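Local coordinates for protein phosphoribosylaminoimidazole-succinocarboxamide synthase (PDB 2CNQ) that catalyses the ATP-dependent joining of 4-carboxy-5-aminoimidazole ribotide with aspartate to give SAICAR, a step of de novo purine biosynthesis, at residues S61-H75 with D223-T237. Residues are numbered along the deposited sequence; the frame is centred on the assembly and turned at random.
With ADP (adenosine-5'-diphosphate), chain B; SO4 (sulfate ion), chain K.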
# COMPACT_ATOMS: atom_id res chain seq x y z
N SER A 61 -1.49 -4.46 7.00
CA SER A 61 -1.29 -3.11 7.47
C SER A 61 -1.20 -3.07 8.95
O SER A 61 -0.35 -2.39 9.49
CB SER A 61 -2.44 -2.23 7.04
OG SER A 61 -2.44 -1.99 5.66
N GLU A 62 -2.11 -3.74 9.62
CA GLU A 62 -2.07 -3.74 11.06
C GLU A 62 -0.79 -4.26 11.59
O GLU A 62 -0.24 -3.74 12.55
CB GLU A 62 -3.23 -4.53 11.62
CG GLU A 62 -4.57 -3.86 11.39
CD GLU A 62 -5.63 -4.64 11.98
OE1 GLU A 62 -5.95 -4.40 13.16
OE2 GLU A 62 -6.09 -5.56 11.31
N PHE A 63 -0.27 -5.30 10.96
CA PHE A 63 1.00 -5.84 11.37
C PHE A 63 2.07 -4.77 11.32
O PHE A 63 2.85 -4.60 12.24
CB PHE A 63 1.38 -7.00 10.49
CG PHE A 63 2.78 -7.42 10.68
CD1 PHE A 63 3.76 -6.92 9.87
CD2 PHE A 63 3.13 -8.28 11.70
CE1 PHE A 63 5.07 -7.26 10.08
CE2 PHE A 63 4.43 -8.61 11.89
CZ PHE A 63 5.40 -8.08 11.09
N TRP A 64 2.12 -4.05 10.21
CA TRP A 64 3.14 -3.05 10.06
C TRP A 64 2.91 -1.87 10.94
O TRP A 64 3.86 -1.28 11.42
CB TRP A 64 3.27 -2.64 8.64
CG TRP A 64 3.79 -3.67 7.75
CD1 TRP A 64 3.12 -4.25 6.76
CD2 TRP A 64 5.11 -4.23 7.73
NE1 TRP A 64 3.91 -5.16 6.11
CE2 TRP A 64 5.15 -5.13 6.67
CE3 TRP A 64 6.24 -4.05 8.49
CZ2 TRP A 64 6.30 -5.80 6.31
CZ3 TRP A 64 7.38 -4.73 8.14
CH2 TRP A 64 7.40 -5.60 7.08
N PHE A 65 1.67 -1.46 11.12
CA PHE A 65 1.41 -0.36 12.03
C PHE A 65 1.96 -0.69 13.39
O PHE A 65 2.54 0.15 14.04
CB PHE A 65 -0.07 -0.06 12.12
CG PHE A 65 -0.62 0.70 10.97
CD1 PHE A 65 -0.07 1.91 10.61
CD2 PHE A 65 -1.73 0.27 10.29
CE1 PHE A 65 -0.60 2.63 9.59
CE2 PHE A 65 -2.26 0.98 9.26
CZ PHE A 65 -1.68 2.15 8.91
N LYS A 66 1.76 -1.92 13.81
CA LYS A 66 2.23 -2.34 15.09
C LYS A 66 3.74 -2.42 15.09
O LYS A 66 4.38 -2.04 16.06
CB LYS A 66 1.61 -3.68 15.41
CG LYS A 66 2.01 -4.22 16.75
CD LYS A 66 1.37 -5.54 17.06
CE LYS A 66 -0.14 -5.46 17.16
NZ LYS A 66 -0.65 -4.49 18.17
N PHE A 67 4.33 -2.95 14.03
CA PHE A 67 5.76 -3.05 13.92
C PHE A 67 6.43 -1.70 14.01
O PHE A 67 7.50 -1.55 14.56
CB PHE A 67 6.10 -3.72 12.61
CG PHE A 67 7.54 -3.92 12.37
CD1 PHE A 67 8.23 -4.91 13.01
CD2 PHE A 67 8.21 -3.15 11.48
CE1 PHE A 67 9.58 -5.08 12.74
CE2 PHE A 67 9.53 -3.32 11.22
CZ PHE A 67 10.21 -4.27 11.84
N LEU A 68 5.76 -0.71 13.45
CA LEU A 68 6.28 0.64 13.38
C LEU A 68 5.69 1.52 14.43
O LEU A 68 5.84 2.72 14.36
CB LEU A 68 5.97 1.21 12.01
CG LEU A 68 6.66 0.48 10.91
CD1 LEU A 68 6.20 1.05 9.59
CD2 LEU A 68 8.16 0.54 11.02
N SER A 69 5.04 0.97 15.43
CA SER A 69 4.25 1.80 16.32
C SER A 69 5.11 2.75 17.12
O SER A 69 4.64 3.80 17.48
CB SER A 69 3.41 0.96 17.26
OG SER A 69 4.25 0.20 18.07
N ASN A 70 6.34 2.39 17.38
CA ASN A 70 7.25 3.29 18.07
C ASN A 70 8.00 4.20 17.15
O ASN A 70 8.72 5.07 17.60
CB ASN A 70 8.24 2.50 18.90
CG ASN A 70 7.58 1.75 20.00
OD1 ASN A 70 6.61 2.24 20.58
ND2 ASN A 70 8.06 0.55 20.29
N ASP A 71 7.85 4.02 15.85
CA ASP A 71 8.58 4.76 14.87
C ASP A 71 7.77 5.86 14.28
O ASP A 71 8.33 6.82 13.81
CB ASP A 71 9.01 3.84 13.76
CG ASP A 71 9.83 2.73 14.28
OD1 ASP A 71 10.91 3.02 14.80
OD2 ASP A 71 9.38 1.59 14.22
N VAL A 72 6.46 5.72 14.27
CA VAL A 72 5.61 6.69 13.65
C VAL A 72 4.22 6.54 14.19
O VAL A 72 3.75 5.44 14.40
CB VAL A 72 5.65 6.55 12.13
CG1 VAL A 72 5.08 5.23 11.70
CG2 VAL A 72 5.01 7.69 11.45
N ARG A 73 3.59 7.66 14.44
CA ARG A 73 2.19 7.67 14.74
C ARG A 73 1.42 7.18 13.56
O ARG A 73 1.83 7.42 12.45
CB ARG A 73 1.71 9.08 15.04
CG ARG A 73 2.06 9.58 16.41
CD ARG A 73 1.39 10.90 16.68
NE ARG A 73 -0.05 10.80 16.53
CZ ARG A 73 -0.86 11.84 16.41
NH1 ARG A 73 -0.38 13.08 16.45
NH2 ARG A 73 -2.16 11.65 16.25
N ASN A 74 0.29 6.57 13.80
CA ASN A 74 -0.52 6.11 12.70
C ASN A 74 -1.95 6.51 12.88
O ASN A 74 -2.35 7.01 13.90
CB ASN A 74 -0.34 4.62 12.50
CG ASN A 74 -0.87 3.85 13.65
OD1 ASN A 74 -2.03 3.99 14.01
ND2 ASN A 74 -0.04 3.04 14.25
N HIS A 75 -2.73 6.26 11.86
CA HIS A 75 -4.11 6.69 11.85
C HIS A 75 -5.06 5.79 12.56
O HIS A 75 -6.23 6.09 12.62
CB HIS A 75 -4.61 6.91 10.44
CG HIS A 75 -4.70 5.73 9.58
ND1 HIS A 75 -5.41 5.82 8.42
CD2 HIS A 75 -4.21 4.49 9.66
CE1 HIS A 75 -5.35 4.67 7.82
NE2 HIS A 75 -4.62 3.84 8.54
N ASP A 223 -0.46 15.87 11.27
CA ASP A 223 -1.25 16.42 12.34
C ASP A 223 -0.61 17.73 12.66
O ASP A 223 0.43 17.80 13.33
CB ASP A 223 -1.21 15.53 13.56
CG ASP A 223 -1.99 16.11 14.69
OD1 ASP A 223 -2.26 17.32 14.68
OD2 ASP A 223 -2.33 15.34 15.59
N GLU A 224 -1.24 18.77 12.17
CA GLU A 224 -0.66 20.09 12.28
C GLU A 224 -0.76 20.64 13.71
O GLU A 224 -0.11 21.62 14.04
CB GLU A 224 -1.24 21.02 11.21
CG GLU A 224 -1.30 20.35 9.84
CD GLU A 224 -1.20 21.29 8.67
OE1 GLU A 224 -0.07 21.73 8.36
OE2 GLU A 224 -2.23 21.57 8.04
N LYS A 225 -1.54 19.99 14.57
CA LYS A 225 -1.65 20.40 15.97
C LYS A 225 -0.44 19.94 16.77
O LYS A 225 0.06 20.68 17.62
CB LYS A 225 -2.93 19.87 16.59
CG LYS A 225 -4.20 20.29 15.86
CD LYS A 225 -5.49 20.00 16.56
CE LYS A 225 -6.71 20.56 15.85
NZ LYS A 225 -6.88 19.33 18.46
N THR A 226 0.04 18.72 16.51
CA THR A 226 1.18 18.16 17.22
C THR A 226 2.47 18.21 16.38
O THR A 226 3.54 17.83 16.84
CB THR A 226 0.89 16.70 17.58
OG1 THR A 226 0.65 15.97 16.38
CG2 THR A 226 -0.33 16.59 18.49
N ASN A 227 2.36 18.66 15.14
CA ASN A 227 3.45 18.60 14.19
C ASN A 227 4.06 17.23 14.10
O ASN A 227 5.27 17.04 14.01
CB ASN A 227 4.54 19.60 14.49
CG ASN A 227 5.46 19.81 13.31
OD1 ASN A 227 5.07 19.64 12.16
ND2 ASN A 227 6.67 20.22 13.60
N GLU A 228 3.13 16.28 13.86
CA GLU A 228 3.55 14.90 13.63
C GLU A 228 3.10 14.38 12.33
O GLU A 228 1.96 14.55 12.00
CB GLU A 228 3.02 14.05 14.79
CG GLU A 228 3.71 14.40 16.14
CD GLU A 228 3.16 13.60 17.29
OE1 GLU A 228 3.88 12.74 17.82
OE2 GLU A 228 1.98 13.81 17.63
N ILE A 229 4.00 13.71 11.62
CA ILE A 229 3.66 12.95 10.46
C ILE A 229 2.98 11.68 10.95
O ILE A 229 3.37 11.09 11.94
CB ILE A 229 4.88 12.66 9.64
CG1 ILE A 229 5.44 13.96 9.09
CG2 ILE A 229 4.56 11.73 8.52
CD1 ILE A 229 6.79 13.81 8.45
N ILE A 230 1.95 11.29 10.23
CA ILE A 230 1.14 10.18 10.58
C ILE A 230 1.21 9.20 9.46
O ILE A 230 1.02 9.55 8.31
CB ILE A 230 -0.33 10.60 10.74
CG1 ILE A 230 -0.48 11.84 11.58
CG2 ILE A 230 -1.13 9.46 11.28
CD1 ILE A 230 -0.04 11.71 12.93
N LEU A 231 1.43 7.94 9.78
CA LEU A 231 1.34 6.91 8.79
C LEU A 231 -0.11 6.55 8.63
O LEU A 231 -0.78 6.20 9.58
CB LEU A 231 2.16 5.73 9.28
CG LEU A 231 2.36 4.63 8.26
CD1 LEU A 231 3.12 5.10 7.07
CD2 LEU A 231 3.10 3.51 8.94
N VAL A 232 -0.60 6.68 7.42
CA VAL A 232 -2.00 6.47 7.15
C VAL A 232 -2.15 5.40 6.10
O VAL A 232 -1.23 4.68 5.77
CB VAL A 232 -2.70 7.77 6.74
CG1 VAL A 232 -2.48 8.82 7.81
CG2 VAL A 232 -2.23 8.27 5.42
N ASP A 233 -3.35 5.24 5.61
CA ASP A 233 -3.62 4.35 4.52
C ASP A 233 -3.24 2.93 4.86
O ASP A 233 -3.56 2.48 5.94
CB ASP A 233 -3.00 4.87 3.24
CG ASP A 233 -3.60 4.27 2.03
OD1 ASP A 233 -4.76 4.59 1.73
OD2 ASP A 233 -2.87 3.51 1.36
N GLU A 234 -2.67 2.24 3.91
CA GLU A 234 -2.17 0.93 4.09
C GLU A 234 -0.67 0.97 4.11
O GLU A 234 -0.05 1.88 3.59
CB GLU A 234 -2.67 -0.01 3.01
CG GLU A 234 -2.02 0.24 1.68
CD GLU A 234 -2.54 -0.64 0.61
OE1 GLU A 234 -2.53 -0.17 -0.55
OE2 GLU A 234 -2.92 -1.78 0.88
N VAL A 235 -0.11 -0.05 4.69
CA VAL A 235 1.32 -0.09 4.91
C VAL A 235 1.84 -1.43 4.48
O VAL A 235 1.41 -2.44 5.00
CB VAL A 235 1.65 0.16 6.36
CG1 VAL A 235 3.14 0.17 6.52
CG2 VAL A 235 1.05 1.44 6.84
N LEU A 236 2.77 -1.38 3.56
CA LEU A 236 3.58 -2.53 3.17
C LEU A 236 2.70 -3.72 2.92
O LEU A 236 2.91 -4.82 3.40
CB LEU A 236 4.66 -2.78 4.19
CG LEU A 236 5.79 -1.79 4.04
CD1 LEU A 236 6.57 -1.69 5.32
CD2 LEU A 236 6.69 -2.20 2.90
N THR A 237 1.73 -3.49 2.05
CA THR A 237 0.94 -4.57 1.55
C THR A 237 1.40 -4.89 0.16
O THR A 237 2.14 -4.16 -0.45
CB THR A 237 -0.52 -4.24 1.53
OG1 THR A 237 -0.75 -3.37 0.43
CG2 THR A 237 -0.99 -3.63 2.82
PB ADP B . -6.89 4.82 -3.95
O1B ADP B . -5.62 4.14 -3.71
O2B ADP B . -6.73 6.28 -4.12
O3B ADP B . -7.74 4.34 -5.02
PA ADP B . -7.92 3.44 -1.67
O1A ADP B . -6.61 2.93 -1.27
O2A ADP B . -8.89 2.53 -2.25
O3A ADP B . -7.75 4.68 -2.62
O5' ADP B . -8.64 4.14 -0.47
C5' ADP B . -7.99 4.83 0.58
C4' ADP B . -8.24 6.30 0.42
O4' ADP B . -8.26 6.85 1.73
C3' ADP B . -7.14 7.03 -0.30
O3' ADP B . -7.64 8.21 -0.88
C2' ADP B . -6.23 7.42 0.83
O2' ADP B . -5.36 8.47 0.51
C1' ADP B . -7.22 7.80 1.86
N9 ADP B . -6.78 7.76 3.22
C8 ADP B . -5.96 6.87 3.77
N7 ADP B . -5.82 7.03 5.06
C5 ADP B . -6.59 8.10 5.35
C6 ADP B . -6.92 8.78 6.54
N6 ADP B . -6.43 8.40 7.70
N1 ADP B . -7.67 9.88 6.47
C2 ADP B . -8.19 10.23 5.30
N3 ADP B . -8.02 9.62 4.14
C4 ADP B . -7.22 8.56 4.18
S SO4 K . -6.65 15.29 18.26
O1 SO4 K . -6.66 16.12 17.07
O2 SO4 K . -5.31 14.72 18.43
O3 SO4 K . -7.04 16.09 19.42
O4 SO4 K . -7.59 14.18 18.08
O HOH W 1 -4.69 -0.09 5.97
O HOH W 2 4.95 10.16 13.89
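In a mixed five-stranded sheet, the short parallel edge strand around Asn74 pairs with Leu231 beside the adenine site of a bound ADP. The register rests on Leu231 N donating to Arg73 O at 2.7 Å, nearly straight at 172°, and on a weak return bond from His75 N to Leu231 O. Just beyond, His75 ND1 accepts from ADP N6 (2.9 Å), the adenine lying at the ring's edge, while Val232 CA sits over one face of the imidazole and so backs it. With CG between backbone N and carbonyl carbon (chi1 65°), His75 turns this edge to the base.

At the other end the Arg73 guanidinium lays one face on Ile230 CD1, and NH1 bridges two acids, Glu228 OE2 at 2.7 Å and Asp223 OD2. Arg73 NH1 meets Glu228 OE2 from above the carboxylate plane, and the Thr226 hydroxyl donates to the anti lone pair of that same oxygen.

Helix 53-67 packs against residues 231-237. Val235 CG2 stands over the Phe65 ring, 3.8 Å from its centroid, and Leu236 CB over the five-membered ring of Trp64, 3.3 Å from that centroid; Phe63 takes the opposite indole face. Replacing Trp64 by alanine would probably leave a gap between Phe63 and Leu236. Ser61 OG, also bonded to Leu57 O, accepts from Val235 N (3.2 Å, 161°) and from a water that donates to Asp233 O.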